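Local atomic coordinates of dephospho-CoA kinase (Legionella pneumophila subsp. pneumophila, PDB entry 4TTR), a protein that probably transfers phosphate from ATP to the 3'-hydroxyl of dephospho-CoA, the final step of coenzyme A biosynthesis. Residues 20-25 / 128-133; 119-124 / 206-211; 139-144 / 182-187; 150-155 / 168-173. All coordinates share one frame; numbering follows the deposited sequence.

Contact 1. Residues 20-25 / 128-133; sequences GLTGNI and LLFNKH
Thr22 and Leu128 bring their CA atoms to 5.2 Å where the last residues of strand 18-23 meet the loop that follows strand 122-125. The segments share no direct hydrogen bond; a water bridges the Thr22 hydroxyl and the Leu128 carbonyl, 3.1 Å from Thr22 OG1 and donating to Leu128 O at 2.9 Å. The hydroxyl of Thr22 sits between its own backbone N and carbonyl carbon (chi1 63°), and it is also hydrogen-bonded to Leu142 O of strand 140-145. That rotation puts the methyl CG2 beside the backbone N, where it meets the Phe130 ring obliquely, 3.8 Å from Phe130 CD1. The same water lies at the edge of this ring, in its plane. Arg179 makes a cation-pi contact with Phe130 and also hydrogen-bonds Phe130 O. Further along, Leu128 CB rests 3.8 Å from Gly23 O. Its branch CD1 reaches toward the next peptide, 4.2 Å from Asn24 N. Gly23 opens the probable P-loop, which continues into the predicted ATP-binding residues from Ala26 to Thr31. In this mostly apolar, buried place Leu142 O and the water together satisfy the Thr22 hydroxyl and tie its rotation to both strand 140-145 and the loop.

Contact 2. Residues 119-124 / 206-211; sequences SPYCLI and KYLREA
Tyr121, whose ring packs on Tyr207, has its carbonyl O bound by Ser119 OG at 2.7 Å, with the hydroxyl lying above the carbonyl plane. Ser119 OG is also bonded to Asn42 N and so joins the turn before strand 122-125 to the start of strand 42-45. In Tyr121, chi1 67° sets CG between the backbone N and the carbonyl carbon, and the ring lies against segment 206-211 of helix 192-213. Tyr207 CB stands over the centre of one face in a CH-pi contact, 3.6 Å from the Tyr121 centroid. The two rings form an offset edge-to-face pair, the edge of Tyr207 directed at the face of Tyr121, with centroids 5.4 Å apart and planes at 63°. Here the C-terminal helix lies beside the N-terminal end of a strand in the parallel P-loop sheet, and Phe36 of helix 29-38 touches both tyrosines. The phenol OH of Tyr121 is hydrogen-bonded to His204 ND1, one turn before Leu208 in that helix. Leu208 CD2 approaches the Tyr121 ring at its edge, in plane, 3.9 Å from Tyr121 CE1, and packs 3.7 Å from Pro120 CB. One turn on, Ala211 CB lies 4.1 Å from Pro120 O.

Contact 3. Residues 139-144 / 182-187; sequences QKVLLV and AADDVL
Leu187, Asp184 and Leu143 have the largest shares of surface buried where strand 140-144 meets strand 185-187 and the loop before it. Leu187 N donates to Leu143 O at 2.9 Å, while Leu143 N gives a nearly straight bond (172°) to Asp185 O at 3.0 Å. Leu187 and Leu142 project on the same side of the sheet, and Leu142 CD1 meets Leu187 CB at 4.1 Å; Leu196 and Val32, from two helices, also touch Leu187. Leu143 points to the other side, with Val186, and its CB packs 3.9 Å from Ala183 CB, just past the end of helix 177-182.

Asp184 carries the polar start of the pairing. Its CG lies beside its own backbone N (chi1 -59°), and OD2 accepts Val141 N at 2.9 Å through the lone pair facing away from OD1. Val141 O takes two donors, Asp184 N at 3.1 Å and Asp185 N at 3.3 Å. The side chains of Lys140 and Asp184 cross at about a right angle, Lys140 CD 3.8 Å from Asp184 CG. Lys140 NZ is beyond salt-bridge distance of both aspartates; one water links it to Asp185 OD2, another, weakly, to Asp184 OD1. Lys206 of helix 192-213 forms a salt bridge with Asp185 OD1. This is parallel pairing in which strand 185-188 forms the border of the 2-3-1-4-5 sheet typical of nucleoside-monophosphate-kinase-like P-loop folds.

Contact 4. Residues 150-155 / 168-173; sequences SQLDRI and AILATQ
Ile169 begins the contact lightly, its CD1 4.4 Å from Ile155 CG2 on the facing helix 148-159. Leu170 follows and carries most of the packing, inserting both methyls among Gln151, Leu152 and Ile155. Its CG is anti to the carbonyl carbon, beside the backbone N (chi1 -67°). CD1 goes to Leu152, 3.4 Å from Leu152 CD2, and also lies 3.8 Å from Gln151 CB. CD2 goes to Ile155, 3.3 Å from Ile155 CD1, the two side chains sliding past each other in opposite directions. Both methyl pairs are tight or slightly strained, and their exact closeness is doubtful. Gln151 meets Leu170 with CB and its amide end, while NE2 is hydrogen-bonded to Ile25 O. Thr172 then turns its hydroxyl back to Ile169 O at 2.8 Å, and Gln173 N bonds Leu170 O at 3.3 Å, so two bonds hold the turn that ends the helix. Arg154, on the same helix as Ile155, bonds Ala26 O of the predicted ATP site. Helices 148-159 and 163-171, inserted in sequence between strands 140-145 and 185-188 and meeting beside the P-loop, are consistent with the lid region of this kinase fold.

How the contacts relate
From the N terminus, strand 18-23 is the first to find a distant partner: contact 1 closes a loop of about a hundred residues, largely helical, on the segment after strand 122-125. Contact 2 opens at 119-124, before that loop is closed, so contacts 1 and 2 cross; it fixes the C-terminal helix against strand 122-125. Nested inside it, contact 3 adds the outermost strand 185-188 to strand 140-145, and contact 4, nested in contact 3, joins the two helices that follow strand 140-145. Within the sheet, Leu21 N pairs with Ile124 O, and Gly20 O with Leu142 N, linking contact 1 to contacts 2 and 3. Contact 4 touches contact 1 through Ile25 and Asn24, but lies across the chain's centre from contact 2.

Contact 1. Residues 20-25 / 128-133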
loop_
_atom_site.group_PDB
_atom_site.type_symbol
_atom_site.label_atom_id
_atom_site.label_comp_id
_atom_site.label_asym_id
_atom_site.label_seq_id
_atom_site.Cartn_x
_atom_site.Cartn_y
_atom_site.Cartn_z
ATOM N N GLY A 20 8.442 -2.462 5.147
ATOM C CA GLY A 20 7.191 -1.862 4.731
ATOM C C GLY A 20 7.314 -1.267 3.345
ATOM O O GLY A 20 8.209 -0.465 3.093
ATOM N N LEU A 21 6.423 -1.673 2.445
ATOM C CA LEU A 21 6.380 -1.127 1.092
ATOM C C LEU A 21 5.257 -0.103 0.955
ATOM O O LEU A 21 4.079 -0.426 1.120
ATOM C CB LEU A 21 6.199 -2.248 0.066
ATOM C CG LEU A 21 5.962 -1.802 -1.382
ATOM C CD1 LEU A 21 7.143 -1.014 -1.909
ATOM C CD2 LEU A 21 5.679 -2.994 -2.275
ATOM N N THR A 22 5.637 1.135 0.663
ATOM C CA THR A 22 4.684 2.213 0.438
ATOM C C THR A 22 4.968 2.868 -0.902
ATOM O O THR A 22 6.043 2.698 -1.472
ATOM C CB THR A 22 4.751 3.285 1.545
ATOM O OG1 THR A 22 6.045 3.903 1.552
ATOM C CG2 THR A 22 4.485 2.674 2.895
ATOM N N GLY A 23 4.004 3.623 -1.405
ATOM C CA GLY A 23 4.203 4.340 -2.645
ATOM C C GLY A 23 3.179 5.433 -2.823
ATOM O O GLY A 23 2.043 5.301 -2.367
ATOM N N ASN A 24 3.575 6.518 -3.482
ATOM C CA ASN A 24 2.621 7.564 -3.793
ATOM C C ASN A 24 1.774 7.113 -4.974
ATOM O O ASN A 24 1.784 5.944 -5.357
ATOM C CB ASN A 24 3.317 8.915 -4.062
ATOM C CG ASN A 24 4.197 8.916 -5.309
ATOM O OD1 ASN A 24 4.227 7.965 -6.080
ATOM N ND2 ASN A 24 4.914 10.016 -5.512
ATOM N N ILE A 25 1.052 8.047 -5.563
ATOM C CA ILE A 25 0.003 7.705 -6.500
ATOM C C ILE A 25 0.617 7.358 -7.853
ATOM O O ILE A 25 1.470 8.087 -8.363
ATOM C CB ILE A 25 -1.010 8.865 -6.602
ATOM C CG1 ILE A 25 -1.719 9.040 -5.255
ATOM C CG2 ILE A 25 -2.052 8.604 -7.675
ATOM C CD1 ILE A 25 -0.889 9.735 -4.149
ATOM N N LEU A 128 0.258 4.591 2.028
ATOM C CA LEU A 128 1.215 5.697 2.039
ATOM C C LEU A 128 1.299 6.383 3.403
ATOM O O LEU A 128 2.393 6.595 3.936
ATOM C CB LEU A 128 0.830 6.718 0.963
ATOM C CG LEU A 128 1.627 8.023 0.897
ATOM C CD1 LEU A 128 3.083 7.757 0.541
ATOM C CD2 LEU A 128 0.986 8.970 -0.106
ATOM N N LEU A 129 0.139 6.723 3.957
ATOM C CA LEU A 129 0.054 7.400 5.247
ATOM C C LEU A 129 -0.262 6.414 6.366
ATOM O O LEU A 129 -1.177 6.633 7.160
ATOM C CB LEU A 129 -1.016 8.492 5.205
ATOM C CG LEU A 129 -0.840 9.568 4.138
ATOM C CD1 LEU A 129 -2.116 10.380 4.025
ATOM C CD2 LEU A 129 0.343 10.465 4.466
ATOM N N PHE A 130 0.501 5.328 6.427
ATOM C CA PHE A 130 0.257 4.290 7.416
ATOM C C PHE A 130 0.538 4.802 8.827
ATOM O O PHE A 130 1.470 5.577 9.050
ATOM C CB PHE A 130 1.109 3.051 7.123
ATOM C CG PHE A 130 2.586 3.259 7.328
ATOM C CD1 PHE A 130 3.366 3.826 6.335
ATOM C CD2 PHE A 130 3.194 2.872 8.511
ATOM C CE1 PHE A 130 4.722 4.012 6.522
ATOM C CE2 PHE A 130 4.550 3.054 8.703
ATOM C CZ PHE A 130 5.314 3.624 7.709
ATOM N N ASN A 131 -0.290 4.371 9.773
ATOM C CA ASN A 131 -0.077 4.686 11.177
ATOM C C ASN A 131 1.100 3.877 11.702
ATOM O O ASN A 131 1.063 2.645 11.706
ATOM C CB ASN A 131 -1.339 4.392 11.995
ATOM C CG ASN A 131 -1.252 4.909 13.422
ATOM O OD1 ASN A 131 -0.168 5.178 13.937
ATOM N ND2 ASN A 131 -2.402 5.049 14.067
ATOM N N LYS A 132 2.141 4.575 12.143
ATOM C CA LYS A 132 3.360 3.914 12.598
ATOM C C LYS A 132 3.074 3.085 13.842
ATOM O O LYS A 132 3.627 2.002 14.019
ATOM C CB LYS A 132 4.466 4.930 12.897
ATOM C CG LYS A 132 4.391 6.213 12.088
ATOM C CD LYS A 132 5.696 6.979 12.149
ATOM C CE LYS A 132 6.416 6.921 10.816
ATOM N NZ LYS A 132 7.811 7.426 10.912
ATOM N N HIS A 133 2.198 3.601 14.702
ATOM C CA HIS A 133 1.831 2.911 15.934
ATOM C C HIS A 133 1.192 1.560 15.637
ATOM O O HIS A 133 1.151 0.684 16.499
ATOM C CB HIS A 133 0.874 3.770 16.768
ATOM C CG HIS A 133 1.504 5.007 17.331
ATOM N ND1 HIS A 133 2.723 5.487 16.900
ATOM C CD2 HIS A 133 1.086 5.860 18.295
ATOM C CE1 HIS A 133 3.025 6.583 17.572
ATOM N NE2 HIS A 133 2.048 6.831 18.425
HETATM O O HOH W 1 5.261 6.081 3.570
#

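Contact 2. Residues 119-124 / 206-211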
loop_
_atom_site.group_PDB
_atom_site.type_symbol
_atom_site.label_atom_id
_atom_site.label_comp_id
_atom_site.label_asym_id
_atom_site.label_seq_id
_atom_site.Cartn_x
_atom_site.Cartn_y
_atom_site.Cartn_z
ATOM N N SER A 119 10.806 -16.824 3.630
ATOM C CA SER A 119 11.880 -16.048 3.017
ATOM C C SER A 119 12.763 -15.391 4.085
ATOM O O SER A 119 12.356 -15.287 5.241
ATOM C CB SER A 119 11.296 -14.992 2.071
ATOM O OG SER A 119 10.375 -14.147 2.737
ATOM N N PRO A 120 13.980 -14.960 3.701
ATOM C CA PRO A 120 14.941 -14.376 4.650
ATOM C C PRO A 120 14.451 -13.071 5.268
ATOM O O PRO A 120 14.821 -12.737 6.394
ATOM C CB PRO A 120 16.189 -14.132 3.789
ATOM C CG PRO A 120 16.013 -14.985 2.587
ATOM C CD PRO A 120 14.548 -15.055 2.345
ATOM N N TYR A 121 13.651 -12.324 4.516
ATOM C CA TYR A 121 12.956 -11.165 5.054
ATOM C C TYR A 121 11.600 -11.091 4.371
ATOM O O TYR A 121 11.373 -11.770 3.367
ATOM C CB TYR A 121 13.758 -9.876 4.843
ATOM C CG TYR A 121 13.892 -9.464 3.396
ATOM C CD1 TYR A 121 14.957 -9.910 2.623
ATOM C CD2 TYR A 121 12.955 -8.631 2.803
ATOM C CE1 TYR A 121 15.082 -9.544 1.304
ATOM C CE2 TYR A 121 13.072 -8.259 1.483
ATOM C CZ TYR A 121 14.135 -8.720 0.736
ATOM O OH TYR A 121 14.263 -8.354 -0.580
ATOM N N CYS A 122 10.706 -10.277 4.923
ATOM C CA CYS A 122 9.330 -10.188 4.439
ATOM C C CYS A 122 9.004 -8.768 3.997
ATOM O O CYS A 122 9.475 -7.799 4.584
ATOM C CB CYS A 122 8.353 -10.638 5.532
ATOM S SG CYS A 122 6.612 -10.721 5.029
ATOM N N LEU A 123 8.197 -8.663 2.950
ATOM C CA LEU A 123 7.728 -7.380 2.453
ATOM C C LEU A 123 6.245 -7.220 2.772
ATOM O O LEU A 123 5.442 -8.084 2.440
ATOM C CB LEU A 123 7.969 -7.278 0.950
ATOM C CG LEU A 123 7.914 -5.881 0.342
ATOM C CD1 LEU A 123 9.149 -5.079 0.725
ATOM C CD2 LEU A 123 7.791 -5.991 -1.161
ATOM N N ILE A 124 5.898 -6.120 3.434
ATOM C CA ILE A 124 4.514 -5.822 3.780
ATOM C C ILE A 124 4.056 -4.560 3.049
ATOM O O ILE A 124 4.495 -3.456 3.366
ATOM C CB ILE A 124 4.335 -5.621 5.302
ATOM C CG1 ILE A 124 4.969 -6.779 6.081
ATOM C CG2 ILE A 124 2.856 -5.492 5.643
ATOM C CD1 ILE A 124 4.956 -6.597 7.588
ATOM N N LYS A 206 20.465 -5.476 -0.498
ATOM C CA LYS A 206 20.646 -4.668 0.702
ATOM C C LYS A 206 19.888 -5.264 1.890
ATOM O O LYS A 206 20.425 -5.360 2.988
ATOM C CB LYS A 206 20.183 -3.237 0.447
ATOM C CG LYS A 206 20.511 -2.255 1.556
ATOM C CD LYS A 206 19.804 -0.928 1.321
ATOM C CE LYS A 206 20.426 0.190 2.132
ATOM N NZ LYS A 206 19.772 1.497 1.864
ATOM N N TYR A 207 18.639 -5.663 1.664
ATOM C CA TYR A 207 17.810 -6.223 2.729
ATOM C C TYR A 207 18.325 -7.584 3.196
ATOM O O TYR A 207 18.307 -7.879 4.391
ATOM C CB TYR A 207 16.353 -6.351 2.265
ATOM C CG TYR A 207 15.669 -5.032 1.976
ATOM C CD1 TYR A 207 15.908 -3.913 2.759
ATOM C CD2 TYR A 207 14.781 -4.910 0.918
ATOM C CE1 TYR A 207 15.281 -2.711 2.496
ATOM C CE2 TYR A 207 14.151 -3.712 0.646
ATOM C CZ TYR A 207 14.403 -2.617 1.438
ATOM O OH TYR A 207 13.776 -1.419 1.167
ATOM N N LEU A 208 18.772 -8.414 2.256
ATOM C CA LEU A 208 19.409 -9.683 2.600
ATOM C C LEU A 208 20.607 -9.454 3.516
ATOM O O LEU A 208 20.773 -10.141 4.521
ATOM C CB LEU A 208 19.867 -10.426 1.342
ATOM C CG LEU A 208 18.817 -11.105 0.460
ATOM C CD1 LEU A 208 19.504 -11.768 -0.722
ATOM C CD2 LEU A 208 17.999 -12.127 1.240
ATOM N N ARG A 209 21.437 -8.482 3.153
ATOM C CA ARG A 209 22.642 -8.176 3.915
ATOM C C ARG A 209 22.294 -7.732 5.334
ATOM O O ARG A 209 22.845 -8.245 6.303
ATOM C CB ARG A 209 23.458 -7.093 3.204
ATOM C CG ARG A 209 24.837 -6.858 3.799
ATOM C CD ARG A 209 25.573 -5.720 3.108
ATOM N NE ARG A 209 24.988 -4.417 3.410
ATOM C CZ ARG A 209 25.107 -3.794 4.578
ATOM N NH1 ARG A 209 25.783 -4.354 5.573
ATOM N NH2 ARG A 209 24.541 -2.610 4.757
ATOM N N GLU A 210 21.371 -6.784 5.448
ATOM C CA GLU A 210 21.010 -6.225 6.746
ATOM C C GLU A 210 20.222 -7.201 7.623
ATOM O O GLU A 210 20.373 -7.194 8.842
ATOM C CB GLU A 210 20.222 -4.930 6.549
ATOM C CG GLU A 210 21.121 -3.708 6.385
ATOM C CD GLU A 210 20.408 -2.514 5.775
ATOM O OE1 GLU A 210 19.264 -2.674 5.300
ATOM O OE2 GLU A 210 20.998 -1.411 5.768
ATOM N N ALA A 211 19.392 -8.041 7.016
ATOM C CA ALA A 211 18.669 -9.061 7.776
ATOM C C ALA A 211 19.632 -10.116 8.317
ATOM O O ALA A 211 19.388 -10.718 9.360
ATOM C CB ALA A 211 17.599 -9.718 6.915
#

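Contact 3. Residues 139-144 / 182-187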
loop_
_atom_site.group_PDB
_atom_site.type_symbol
_atom_site.label_atom_id
_atom_site.label_comp_id
_atom_site.label_asym_id
_atom_site.label_seq_id
_atom_site.Cartn_x
_atom_site.Cartn_y
_atom_site.Cartn_z
ATOM N N GLN A 139 11.405 -3.070 10.248
ATOM C CA GLN A 139 12.821 -2.719 10.303
ATOM C C GLN A 139 13.123 -1.580 9.342
ATOM O O GLN A 139 13.945 -0.710 9.625
ATOM C CB GLN A 139 13.708 -3.916 9.947
ATOM C CG GLN A 139 13.826 -5.006 10.996
ATOM C CD GLN A 139 13.981 -4.465 12.393
ATOM O OE1 GLN A 139 14.945 -3.753 12.708
ATOM N NE2 GLN A 139 13.036 -4.828 13.257
ATOM N N LYS A 140 12.461 -1.617 8.192
ATOM C CA LYS A 140 12.698 -0.655 7.130
ATOM C C LYS A 140 11.386 -0.217 6.509
ATOM O O LYS A 140 10.402 -0.954 6.546
ATOM C CB LYS A 140 13.594 -1.256 6.048
ATOM C CG LYS A 140 14.952 -1.697 6.526
ATOM C CD LYS A 140 15.827 -0.509 6.845
ATOM C CE LYS A 140 17.282 -0.895 6.781
ATOM N NZ LYS A 140 18.171 0.218 7.175
ATOM N N VAL A 141 11.389 0.984 5.941
ATOM C CA VAL A 141 10.295 1.444 5.101
ATOM C C VAL A 141 10.850 1.797 3.724
ATOM O O VAL A 141 11.858 2.499 3.605
ATOM C CB VAL A 141 9.567 2.658 5.715
ATOM C CG1 VAL A 141 8.498 3.192 4.765
ATOM C CG2 VAL A 141 8.940 2.276 7.052
ATOM N N LEU A 142 10.194 1.274 2.696
ATOM C CA LEU A 142 10.516 1.573 1.309
ATOM C C LEU A 142 9.373 2.379 0.707
ATOM O O LEU A 142 8.219 1.952 0.732
ATOM C CB LEU A 142 10.751 0.284 0.515
ATOM C CG LEU A 142 10.881 0.391 -1.007
ATOM C CD1 LEU A 142 12.063 1.265 -1.400
ATOM C CD2 LEU A 142 11.022 -0.995 -1.605
ATOM N N LEU A 143 9.704 3.552 0.187
ATOM C CA LEU A 143 8.729 4.421 -0.454
ATOM C C LEU A 143 9.017 4.518 -1.946
ATOM O O LEU A 143 10.088 4.963 -2.350
ATOM C CB LEU A 143 8.748 5.804 0.194
ATOM C CG LEU A 143 8.019 6.934 -0.532
ATOM C CD1 LEU A 143 6.562 6.579 -0.790
ATOM C CD2 LEU A 143 8.132 8.208 0.286
ATOM N N VAL A 144 8.061 4.082 -2.758
ATOM C CA VAL A 144 8.190 4.158 -4.209
ATOM C C VAL A 144 7.501 5.413 -4.718
ATOM O O VAL A 144 6.340 5.653 -4.405
ATOM C CB VAL A 144 7.580 2.928 -4.898
ATOM C CG1 VAL A 144 7.825 2.978 -6.405
ATOM C CG2 VAL A 144 8.157 1.653 -4.305
ATOM N N ALA A 182 11.032 9.995 6.629
ATOM C CA ALA A 182 10.958 8.805 7.468
ATOM C C ALA A 182 11.452 7.562 6.738
ATOM O O ALA A 182 12.051 6.677 7.346
ATOM C CB ALA A 182 9.530 8.592 7.951
ATOM N N ALA A 183 11.194 7.499 5.437
ATOM C CA ALA A 183 11.548 6.331 4.645
ATOM C C ALA A 183 13.049 6.081 4.689
ATOM O O ALA A 183 13.845 7.015 4.605
ATOM C CB ALA A 183 11.084 6.506 3.209
ATOM N N ASP A 184 13.429 4.815 4.831
ATOM C CA ASP A 184 14.837 4.436 4.848
ATOM C C ASP A 184 15.383 4.397 3.433
ATOM O O ASP A 184 16.542 4.722 3.193
ATOM C CB ASP A 184 15.017 3.085 5.537
ATOM C CG ASP A 184 14.518 3.098 6.962
ATOM O OD1 ASP A 184 15.237 3.642 7.827
ATOM O OD2 ASP A 184 13.403 2.586 7.215
ATOM N N ASP A 185 14.526 4.015 2.494
ATOM C CA ASP A 185 14.884 4.018 1.084
ATOM C C ASP A 185 13.731 4.550 0.244
ATOM O O ASP A 185 12.566 4.239 0.497
ATOM C CB ASP A 185 15.269 2.613 0.625
ATOM C CG ASP A 185 16.429 2.042 1.418
ATOM O OD1 ASP A 185 17.585 2.439 1.152
ATOM O OD2 ASP A 185 16.183 1.201 2.307
ATOM N N VAL A 186 14.076 5.373 -0.741
ATOM C CA VAL A 186 13.121 5.908 -1.692
ATOM C C VAL A 186 13.501 5.443 -3.093
ATOM O O VAL A 186 14.579 5.760 -3.590
ATOM C CB VAL A 186 13.077 7.445 -1.640
ATOM C CG1 VAL A 186 12.135 7.997 -2.704
ATOM C CG2 VAL A 186 12.660 7.916 -0.252
ATOM N N LEU A 187 12.610 4.682 -3.718
ATOM C CA LEU A 187 12.811 4.216 -5.081
ATOM C C LEU A 187 12.120 5.169 -6.044
ATOM O O LEU A 187 10.892 5.183 -6.143
ATOM C CB LEU A 187 12.267 2.794 -5.251
ATOM C CG LEU A 187 12.778 1.971 -6.435
ATOM C CD1 LEU A 187 12.302 0.534 -6.286
ATOM C CD2 LEU A 187 12.326 2.537 -7.770
HETATM O O HOH W 2 18.144 1.043 4.142
HETATM O O HOH W 3 16.988 1.212 9.287
#

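Contact 4. Residues 150-155 / 168-173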
loop_
_atom_site.group_PDB
_atom_site.type_symbol
_atom_site.label_atom_id
_atom_site.label_comp_id
_atom_site.label_asym_id
_atom_site.label_seq_id
_atom_site.Cartn_x
_atom_site.Cartn_y
_atom_site.Cartn_z
ATOM N N SER A 150 5.226 11.105 -15.190
ATOM C CA SER A 150 4.948 9.669 -15.223
ATOM C C SER A 150 3.614 9.326 -14.568
ATOM O O SER A 150 2.884 8.456 -15.044
ATOM C CB SER A 150 6.067 8.890 -14.521
ATOM O OG SER A 150 7.330 9.132 -15.126
ATOM N N GLN A 151 3.319 9.989 -13.454
ATOM C CA GLN A 151 2.063 9.770 -12.740
ATOM C C GLN A 151 0.862 10.152 -13.595
ATOM O O GLN A 151 -0.167 9.479 -13.572
ATOM C CB GLN A 151 2.027 10.579 -11.444
ATOM C CG GLN A 151 3.059 10.199 -10.403
ATOM C CD GLN A 151 2.985 11.099 -9.189
ATOM O OE1 GLN A 151 3.435 12.244 -9.225
ATOM N NE2 GLN A 151 2.395 10.597 -8.111
ATOM N N LEU A 152 0.986 11.246 -14.336
ATOM C CA LEU A 152 -0.124 11.718 -15.150
ATOM C C LEU A 152 -0.408 10.727 -16.268
ATOM O O LEU A 152 -1.562 10.381 -16.521
ATOM C CB LEU A 152 0.165 13.107 -15.727
ATOM C CG LEU A 152 0.116 14.262 -14.723
ATOM C CD1 LEU A 152 0.475 15.572 -15.404
ATOM C CD2 LEU A 152 -1.251 14.376 -14.056
ATOM N N ASP A 153 0.651 10.263 -16.924
ATOM C CA ASP A 153 0.515 9.276 -17.986
ATOM C C ASP A 153 -0.188 8.035 -17.459
ATOM O O ASP A 153 -1.099 7.504 -18.093
ATOM C CB ASP A 153 1.885 8.907 -18.557
ATOM C CG ASP A 153 2.578 10.084 -19.216
ATOM O OD1 ASP A 153 1.876 10.969 -19.750
ATOM O OD2 ASP A 153 3.827 10.124 -19.198
ATOM N N ARG A 154 0.234 7.591 -16.282
ATOM C CA ARG A 154 -0.328 6.401 -15.665
ATOM C C ARG A 154 -1.796 6.619 -15.301
ATOM O O ARG A 154 -2.623 5.722 -15.462
ATOM C CB ARG A 154 0.478 6.029 -14.421
ATOM C CG ARG A 154 0.527 4.541 -14.107
ATOM C CD ARG A 154 1.953 4.014 -14.171
ATOM N NE ARG A 154 2.849 4.739 -13.273
ATOM C CZ ARG A 154 4.175 4.623 -13.280
ATOM N NH1 ARG A 154 4.771 3.832 -14.163
ATOM N NH2 ARG A 154 4.908 5.330 -12.431
ATOM N N ILE A 155 -2.111 7.818 -14.817
ATOM C CA ILE A 155 -3.466 8.141 -14.376
ATOM C C ILE A 155 -4.413 8.358 -15.554
ATOM O O ILE A 155 -5.587 8.000 -15.484
ATOM C CB ILE A 155 -3.467 9.394 -13.471
ATOM C CG1 ILE A 155 -3.046 9.006 -12.056
ATOM C CG2 ILE A 155 -4.855 10.048 -13.411
ATOM C CD1 ILE A 155 -2.665 10.177 -11.182
ATOM N N ALA A 168 -5.346 17.531 -11.329
ATOM C CA ALA A 168 -6.196 17.923 -10.211
ATOM C C ALA A 168 -6.238 16.823 -9.154
ATOM O O ALA A 168 -6.365 17.100 -7.960
ATOM C CB ALA A 168 -7.599 18.244 -10.698
ATOM N N ILE A 169 -6.138 15.575 -9.603
ATOM C CA ILE A 169 -6.059 14.435 -8.696
ATOM C C ILE A 169 -4.708 14.430 -7.991
ATOM O O ILE A 169 -4.630 14.199 -6.785
ATOM C CB ILE A 169 -6.272 13.107 -9.448
ATOM C CG1 ILE A 169 -7.741 12.973 -9.851
ATOM C CG2 ILE A 169 -5.867 11.915 -8.585
ATOM C CD1 ILE A 169 -7.974 12.069 -11.041
ATOM N N LEU A 170 -3.647 14.686 -8.747
ATOM C CA LEU A 170 -2.309 14.763 -8.171
ATOM C C LEU A 170 -2.183 15.970 -7.249
ATOM O O LEU A 170 -1.442 15.934 -6.268
ATOM C CB LEU A 170 -1.247 14.838 -9.267
ATOM C CG LEU A 170 -1.060 13.601 -10.150
ATOM C CD1 LEU A 170 0.141 13.803 -11.049
ATOM C CD2 LEU A 170 -0.900 12.326 -9.332
ATOM N N ALA A 171 -2.916 17.033 -7.571
ATOM C CA ALA A 171 -2.863 18.272 -6.799
ATOM C C ALA A 171 -3.367 18.072 -5.373
ATOM O O ALA A 171 -3.002 18.829 -4.471
ATOM C CB ALA A 171 -3.676 19.363 -7.497
ATOM N N THR A 172 -4.190 17.047 -5.171
ATOM C CA THR A 172 -4.840 16.823 -3.883
ATOM C C THR A 172 -4.203 15.694 -3.069
ATOM O O THR A 172 -4.701 15.335 -2.001
ATOM C CB THR A 172 -6.332 16.505 -4.080
ATOM O OG1 THR A 172 -6.479 15.462 -5.051
ATOM C CG2 THR A 172 -7.076 17.744 -4.552
ATOM N N GLN A 173 -3.100 15.141 -3.558
ATOM C CA GLN A 173 -2.441 14.048 -2.852
ATOM C C GLN A 173 -1.768 14.544 -1.579
ATOM O O GLN A 173 -1.448 15.724 -1.466
ATOM C CB GLN A 173 -1.421 13.366 -3.758
ATOM C CG GLN A 173 -2.022 12.875 -5.059
ATOM C CD GLN A 173 -3.227 11.976 -4.842
ATOM O OE1 GLN A 173 -3.322 11.277 -3.833
ATOM N NE2 GLN A 173 -4.160 11.999 -5.785
#